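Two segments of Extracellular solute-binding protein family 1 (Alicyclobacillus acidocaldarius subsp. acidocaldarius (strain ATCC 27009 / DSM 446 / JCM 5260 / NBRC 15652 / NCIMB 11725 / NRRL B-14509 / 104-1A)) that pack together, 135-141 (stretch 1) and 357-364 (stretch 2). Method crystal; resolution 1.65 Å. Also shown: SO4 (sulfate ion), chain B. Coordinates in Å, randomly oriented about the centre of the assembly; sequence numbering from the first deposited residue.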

# COMPACT_ATOMS: atom_id res chain seq x y z
N ALA A 135 7.42 -4.95 3.40
CA ALA A 135 6.80 -5.20 2.11
C ALA A 135 6.02 -3.96 1.70
O ALA A 135 5.66 -3.14 2.54
CB ALA A 135 5.88 -6.41 2.17
N LEU A 136 5.74 -3.86 0.41
CA LEU A 136 5.26 -2.63 -0.19
C LEU A 136 4.03 -2.83 -1.08
O LEU A 136 3.80 -3.91 -1.61
CB LEU A 136 6.36 -2.05 -1.07
CG LEU A 136 7.72 -1.85 -0.42
CD1 LEU A 136 8.70 -1.27 -1.43
CD2 LEU A 136 7.61 -0.93 0.78
N ASN A 137 3.26 -1.76 -1.24
CA ASN A 137 2.23 -1.67 -2.25
C ASN A 137 2.12 -0.22 -2.71
O ASN A 137 2.50 0.70 -1.99
CB ASN A 137 0.91 -2.16 -1.66
CG ASN A 137 -0.05 -2.74 -2.70
OD1 ASN A 137 0.15 -2.68 -3.92
ND2 ASN A 137 -1.12 -3.33 -2.18
N ASN A 138 1.60 -0.01 -3.90
CA ASN A 138 1.28 1.34 -4.34
C ASN A 138 0.27 1.30 -5.47
O ASN A 138 0.00 0.24 -6.04
CB ASN A 138 2.55 2.08 -4.78
CG ASN A 138 3.30 1.38 -5.89
OD1 ASN A 138 4.23 0.61 -5.64
ND2 ASN A 138 2.91 1.65 -7.14
N TYR A 139 -0.31 2.45 -5.78
CA TYR A 139 -1.26 2.55 -6.87
C TYR A 139 -0.59 2.39 -8.22
O TYR A 139 0.57 2.77 -8.42
CB TYR A 139 -1.97 3.90 -6.82
CG TYR A 139 -3.13 3.94 -5.85
CD1 TYR A 139 -4.20 3.06 -5.99
CD2 TYR A 139 -3.19 4.89 -4.82
CE1 TYR A 139 -5.28 3.09 -5.12
CE2 TYR A 139 -4.27 4.93 -3.96
CZ TYR A 139 -5.31 4.03 -4.12
OH TYR A 139 -6.38 4.04 -3.27
N ALA A 140 -1.33 1.82 -9.15
CA ALA A 140 -0.92 1.72 -10.55
C ALA A 140 -2.18 1.77 -11.41
O ALA A 140 -3.27 1.48 -10.93
CB ALA A 140 -0.22 0.40 -10.78
N VAL A 141 -2.00 2.15 -12.66
CA VAL A 141 -3.00 1.91 -13.68
C VAL A 141 -2.69 0.56 -14.29
O VAL A 141 -1.59 0.33 -14.80
CB VAL A 141 -2.98 3.00 -14.76
CG1 VAL A 141 -3.93 2.64 -15.88
CG2 VAL A 141 -3.34 4.34 -14.15
S SO4 B . -9.02 1.61 -2.85
O1 SO4 B . -10.37 1.94 -2.37
O2 SO4 B . -8.03 1.65 -1.74
O3 SO4 B . -9.02 0.24 -3.40
O4 SO4 B . -8.65 2.57 -3.91
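Stretch 2 357-364: QLVNEALK

Stretch 2 is a helix laid against one side of an extended segment, a small contact in which an asparagine and two apolar residues of the extended segment pack against an apolar helix face, burying 246 Å² in all and held by side-chain packing, with no hydrogen bond between the two stretches. Residues 357-364 belong to a longer helix, with phi and psi near -60° and -40° and backbone bonds such as Ala362 N to Leu358 O, 2.8 Å, and Leu363 N to Val359 O, 2.9 Å. The helix runs across the extended chain, roughly at right angles to it: Asn138 has its CA 7.4 Å from the CA of Val359, Ala140 has its CA 7.9 Å from the CA of Leu358, and Leu136 reaches on to Leu363.

The alternation of an extended chain selects the contacting residues. Leu136, Asn138 and Ala140 point toward the helix, whereas Tyr139 points away, its OH donating a hydrogen bond to sulfate O4 at 2.8 Å. On the helix, Leu358 and Ala362, one turn apart, point toward the strand; Val359 and Leu363, likewise spaced, point sideways.

At one end, Leu136 CD1 lies 4.3 Å from Val359 CG1 and 4.4 Å from Leu363 CD2, its long side chain (m, t) bridging successive turns. At the other, the small Ala140 leaves room for a leucine: its CB is 4.0 Å from Leu358 CD1. Asn138 (chi1 p) sits between them, its ND2 3.4 Å from Leu358 CD1 and 3.7 Å from Ala362 CB, where the short alanine side chain admits the amide. Its OD1 lies 3.4 Å from Val359 CG2 and has no polar partner in the model, but ND2 donates one hydrogen bond within its own stretch, to Tyr139 O at 2.9 Å. Away from the interface, Lys364 NZ and Glu361 OE2 form a salt bridge at 2.9 Å along the helix.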

# COMPACT_ATOMS: atom_id res chain seq x y z
N GLN A 357 8.82 -4.35 -11.59
CA GLN A 357 9.30 -3.27 -12.45
C GLN A 357 8.54 -1.98 -12.19
O GLN A 357 9.12 -0.90 -12.16
CB GLN A 357 9.16 -3.65 -13.92
CG GLN A 357 10.15 -4.71 -14.36
CD GLN A 357 9.87 -5.24 -15.76
OE1 GLN A 357 8.76 -5.13 -16.27
NE2 GLN A 357 10.89 -5.84 -16.37
N LEU A 358 7.23 -2.09 -12.01
CA LEU A 358 6.42 -0.90 -11.73
C LEU A 358 6.84 -0.29 -10.39
O LEU A 358 7.02 0.93 -10.28
CB LEU A 358 4.93 -1.28 -11.71
CG LEU A 358 3.85 -0.20 -11.58
CD1 LEU A 358 3.71 0.34 -10.18
CD2 LEU A 358 4.07 0.92 -12.58
N VAL A 359 7.04 -1.13 -9.37
CA VAL A 359 7.42 -0.61 -8.06
C VAL A 359 8.78 0.09 -8.16
O VAL A 359 8.97 1.15 -7.59
CB VAL A 359 7.39 -1.69 -6.97
CG1 VAL A 359 7.95 -1.18 -5.65
CG2 VAL A 359 5.95 -2.14 -6.71
N ASN A 360 9.71 -0.44 -8.94
CA ASN A 360 10.98 0.25 -9.13
C ASN A 360 10.80 1.66 -9.71
O ASN A 360 11.47 2.59 -9.30
CB ASN A 360 11.94 -0.58 -9.98
CG ASN A 360 12.46 -1.81 -9.24
OD1 ASN A 360 12.35 -1.92 -8.01
ND2 ASN A 360 13.04 -2.74 -9.99
N GLU A 361 9.88 1.83 -10.65
CA GLU A 361 9.56 3.16 -11.16
C GLU A 361 8.82 4.03 -10.13
O GLU A 361 9.10 5.22 -10.03
CB GLU A 361 8.79 3.07 -12.47
CG GLU A 361 9.63 2.47 -13.57
CD GLU A 361 10.93 3.24 -13.78
OE1 GLU A 361 10.87 4.49 -13.92
OE2 GLU A 361 12.01 2.61 -13.78
N ALA A 362 7.93 3.42 -9.36
CA ALA A 362 7.22 4.14 -8.31
C ALA A 362 8.17 4.70 -7.28
O ALA A 362 7.97 5.81 -6.78
CB ALA A 362 6.21 3.23 -7.63
N LEU A 363 9.19 3.92 -6.93
CA LEU A 363 10.13 4.35 -5.89
C LEU A 363 10.94 5.59 -6.30
O LEU A 363 11.41 6.34 -5.43
CB LEU A 363 11.06 3.21 -5.53
CG LEU A 363 10.39 2.06 -4.79
CD1 LEU A 363 11.31 0.86 -4.76
CD2 LEU A 363 9.99 2.48 -3.39
N LYS A 364 11.09 5.80 -7.61
CA LYS A 364 11.78 7.00 -8.08
C LYS A 364 11.02 8.30 -7.79
O LYS A 364 11.63 9.34 -7.59
CB LYS A 364 12.08 6.89 -9.57
CG LYS A 364 13.07 5.80 -9.90
CD LYS A 364 13.23 5.67 -11.41
CE LYS A 364 14.27 4.62 -11.77
NZ LYS A 364 14.23 4.39 -13.24